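Local atomic coordinates of putative hyaluronoglucosaminidase (PDB entry 6PWI), a protein that probably acts as a family 84 glycoside hydrolase with hexosaminidase activity, this chain including the catalytic barrel of a longer protein, probably secreted and anchored to the cell wall. Residues G181-Y186 and I212-D217. Sequence-based numbering, arbitrary orientation.
Sequences GFIEGY and IFAPKD
Phe182 O accepts the backbone N-H of Ile212 at 2.9 Å, and Ile212 O in turn receives Glu184 N at 3.0 Å, pairing strands 179-184 and 210-213 in parallel. They are the first two strands of the catalytic (beta/alpha)8 barrel, linked through helix 193-204 as a beta-alpha-beta crossover. Past this ladder the pairing frays: the bond from Ala214 N to Glu184 O is weak, and Pro215 has no N-H to offer that oxygen.

Ile183 and Ile212 meet on the barrel's inner side, where branched aliphatic side chains suit a strand and fill the core with Val422 of the eighth strand. With CG1 anti to the backbone N (chi1 178°), Ile183 swings CD1 obliquely across Ile212, 3.6 Å from Ile212 CG2. Ala214 continues this apolar side with a single methyl; at Gly185 a CB would be crowded by Ile183 CG1.

Glu184 points outward, toward helix 193-204. Its extended chain passes Pro215 at about a right angle, OE2 lying 3.7 Å from Pro215 CB. OE1 takes a salt bridge from Arg196 and a hydrogen bond from Tyr211, and OE2 one from Trp191 N; together these donors probably favour the charged carboxylate.

At the C-terminal mouth, Lys216, bent at its last torsion, lays CE 3.4 Å from Gly185 O; its side chain, cation-pi partner of Tyr187, is about 7 Å from that of Asp299, the predicted proton donor. One water joins the two loops, donating to Tyr186 O at 2.8 Å and accepting from Lys216 N at 3.0 Å.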
ATOM      1  N   GLY A 181      -1.493   0.629  -6.326  1.00 22.98           N
ATOM      2  CA  GLY A 181      -0.979   1.736  -5.546  1.00 22.26           C
ATOM      3  C   GLY A 181      -1.925   2.186  -4.440  1.00 22.70           C
ATOM      4  O   GLY A 181      -2.663   1.390  -3.862  1.00 22.58           O
ATOM      5  N   PHE A 182      -1.874   3.489  -4.164  1.00 22.11           N
ATOM      6  CA  PHE A 182      -2.545   4.074  -3.021  1.00 20.95           C
ATOM      7  C   PHE A 182      -3.076   5.444  -3.421  1.00 20.82           C
ATOM      8  O   PHE A 182      -2.507   6.115  -4.280  1.00 20.34           O
ATOM      9  CB  PHE A 182      -1.576   4.163  -1.837  1.00 21.02           C
ATOM     10  CG  PHE A 182      -0.270   4.868  -2.116  1.00 21.66           C
ATOM     11  CD1 PHE A 182      -0.087   6.200  -1.757  1.00 21.46           C
ATOM     12  CD2 PHE A 182       0.788   4.203  -2.729  1.00 21.88           C
ATOM     13  CE1 PHE A 182       1.120   6.845  -2.003  1.00 21.55           C
ATOM     14  CE2 PHE A 182       1.991   4.852  -2.984  1.00 21.37           C
ATOM     15  CZ  PHE A 182       2.155   6.172  -2.621  1.00 21.06           C
ATOM     16  N   ILE A 183      -4.176   5.836  -2.775  1.00 21.14           N
ATOM     17  CA  ILE A 183      -4.847   7.101  -3.010  1.00 21.13           C
ATOM     18  C   ILE A 183      -4.955   7.836  -1.679  1.00 22.22           C
ATOM     19  O   ILE A 183      -5.418   7.266  -0.691  1.00 24.60           O
ATOM     20  CB  ILE A 183      -6.243   6.869  -3.623  1.00 20.09           C
ATOM     21  CG1 ILE A 183      -6.980   8.193  -3.843  1.00 19.58           C
ATOM     22  CG2 ILE A 183      -7.054   5.900  -2.772  1.00 18.94           C
ATOM     23  CD1 ILE A 183      -8.205   8.078  -4.713  1.00 19.14           C
ATOM     24  N   GLU A 184      -4.547   9.107  -1.679  1.00 22.05           N
ATOM     25  CA  GLU A 184      -4.786   9.974  -0.539  1.00 22.20           C
ATOM     26  C   GLU A 184      -6.220  10.492  -0.628  1.00 22.38           C
ATOM     27  O   GLU A 184      -6.459  11.559  -1.183  1.00 22.96           O
ATOM     28  CB  GLU A 184      -3.751  11.104  -0.529  1.00 22.26           C
ATOM     29  CG  GLU A 184      -3.771  11.934   0.740  1.00 23.25           C
ATOM     30  CD  GLU A 184      -2.720  13.026   0.876  1.00 24.31           C
ATOM     31  OE1 GLU A 184      -1.693  12.983   0.145  1.00 23.27           O
ATOM     32  OE2 GLU A 184      -2.932  13.925   1.726  1.00 25.37           O
ATOM     33  N   GLY A 185      -7.176   9.729  -0.092  1.00 22.31           N
ATOM     34  CA  GLY A 185      -8.581  10.046  -0.303  1.00 22.83           C
ATOM     35  C   GLY A 185      -9.454   9.873   0.941  1.00 24.08           C
ATOM     36  O   GLY A 185     -10.640   9.566   0.825  1.00 25.13           O
ATOM     37  N   TYR A 186      -8.869  10.100   2.123  1.00 23.71           N
ATOM     38  CA  TYR A 186      -9.581   9.980   3.385  1.00 24.83           C
ATOM     39  C   TYR A 186      -9.965  11.371   3.892  1.00 25.64           C
ATOM     40  O   TYR A 186      -9.497  12.362   3.352  1.00 27.51           O
ATOM     41  CB  TYR A 186      -8.670   9.306   4.409  1.00 23.39           C
ATOM     42  CG  TYR A 186      -7.350  10.010   4.588  1.00 22.98           C
ATOM     43  CD1 TYR A 186      -7.235  11.123   5.409  1.00 22.22           C
ATOM     44  CD2 TYR A 186      -6.217   9.580   3.911  1.00 22.52           C
ATOM     45  CE1 TYR A 186      -6.022  11.777   5.569  1.00 21.79           C
ATOM     46  CE2 TYR A 186      -5.000  10.225   4.060  1.00 22.00           C
ATOM     47  CZ  TYR A 186      -4.904  11.326   4.890  1.00 21.55           C
ATOM     48  OH  TYR A 186      -3.708  11.963   5.031  1.00 21.55           O
ATOM     49  N   ILE A 212      -2.532   8.197  -6.362  1.00 20.61           N
ATOM     50  CA  ILE A 212      -3.603   9.097  -6.741  1.00 20.77           C
ATOM     51  C   ILE A 212      -3.706  10.195  -5.691  1.00 21.71           C
ATOM     52  O   ILE A 212      -4.002   9.932  -4.528  1.00 22.43           O
ATOM     53  CB  ILE A 212      -4.932   8.358  -6.969  1.00 20.81           C
ATOM     54  CG1 ILE A 212      -4.801   7.318  -8.085  1.00 20.11           C
ATOM     55  CG2 ILE A 212      -6.044   9.355  -7.265  1.00 20.09           C
ATOM     56  CD1 ILE A 212      -5.616   6.078  -7.843  1.00 19.83           C
ATOM     57  N   PHE A 213      -3.423  11.422  -6.139  1.00 22.81           N
ATOM     58  CA  PHE A 213      -3.418  12.616  -5.316  1.00 23.48           C
ATOM     59  C   PHE A 213      -4.822  13.219  -5.304  1.00 23.49           C
ATOM     60  O   PHE A 213      -5.210  13.898  -6.254  1.00 23.84           O
ATOM     61  CB  PHE A 213      -2.384  13.583  -5.895  1.00 23.47           C
ATOM     62  CG  PHE A 213      -2.191  14.885  -5.165  1.00 23.22           C
ATOM     63  CD1 PHE A 213      -1.351  14.966  -4.067  1.00 23.64           C
ATOM     64  CD2 PHE A 213      -2.818  16.040  -5.605  1.00 23.98           C
ATOM     65  CE1 PHE A 213      -1.157  16.172  -3.411  1.00 24.08           C
ATOM     66  CE2 PHE A 213      -2.626  17.248  -4.952  1.00 23.69           C
ATOM     67  CZ  PHE A 213      -1.791  17.312  -3.859  1.00 24.05           C
ATOM     68  N   ALA A 214      -5.574  12.959  -4.223  1.00 23.35           N
ATOM     69  CA  ALA A 214      -6.934  13.464  -4.086  1.00 23.45           C
ATOM     70  C   ALA A 214      -7.183  14.058  -2.694  1.00 24.13           C
ATOM     71  O   ALA A 214      -8.245  13.840  -2.106  1.00 24.44           O
ATOM     72  CB  ALA A 214      -7.915  12.361  -4.412  1.00 21.83           C
ATOM     73  N   PRO A 215      -6.255  14.860  -2.121  1.00 24.62           N
ATOM     74  CA  PRO A 215      -6.429  15.366  -0.758  1.00 25.70           C
ATOM     75  C   PRO A 215      -7.570  16.378  -0.719  1.00 27.77           C
ATOM     76  O   PRO A 215      -7.669  17.236  -1.592  1.00 28.79           O
ATOM     77  CB  PRO A 215      -5.090  16.041  -0.429  1.00 25.53           C
ATOM     78  CG  PRO A 215      -4.493  16.397  -1.785  1.00 25.95           C
ATOM     79  CD  PRO A 215      -5.035  15.376  -2.766  1.00 25.27           C
ATOM     80  N   LYS A 216      -8.420  16.273   0.308  1.00 30.83           N
ATOM     81  CA  LYS A 216      -9.718  16.937   0.307  1.00 32.02           C
ATOM     82  C   LYS A 216      -9.592  18.435   0.581  1.00 33.47           C
ATOM     83  O   LYS A 216     -10.541  19.175   0.347  1.00 36.34           O
ATOM     84  CB  LYS A 216     -10.685  16.244   1.271  1.00 29.98           C
ATOM     85  CG  LYS A 216     -11.268  14.949   0.735  1.00 29.25           C
ATOM     86  CD  LYS A 216     -11.855  14.066   1.796  1.00 31.39           C
ATOM     87  CE  LYS A 216     -12.072  12.652   1.298  1.00 32.69           C
ATOM     88  NZ  LYS A 216     -13.036  12.607   0.174  1.00 33.54           N
ATOM     89  N   ASP A 217      -8.418  18.872   1.042  1.00 35.38           N
ATOM     90  CA  ASP A 217      -8.223  20.238   1.498  1.00 37.91           C
ATOM     91  C   ASP A 217      -7.636  21.104   0.384  1.00 39.62           C
ATOM     92  O   ASP A 217      -7.478  22.308   0.562  1.00 42.88           O
ATOM     93  CB  ASP A 217      -7.350  20.278   2.756  1.00 41.05           C
ATOM     94  CG  ASP A 217      -5.855  20.109   2.503  1.00 46.23           C
ATOM     95  OD1 ASP A 217      -5.457  19.074   1.905  1.00 46.26           O
ATOM     96  OD2 ASP A 217      -5.090  21.015   2.909  1.00 49.59           O
TER
HETATM   97  O   HOH W   1      -7.858  13.628   1.503  1.00 32.66           O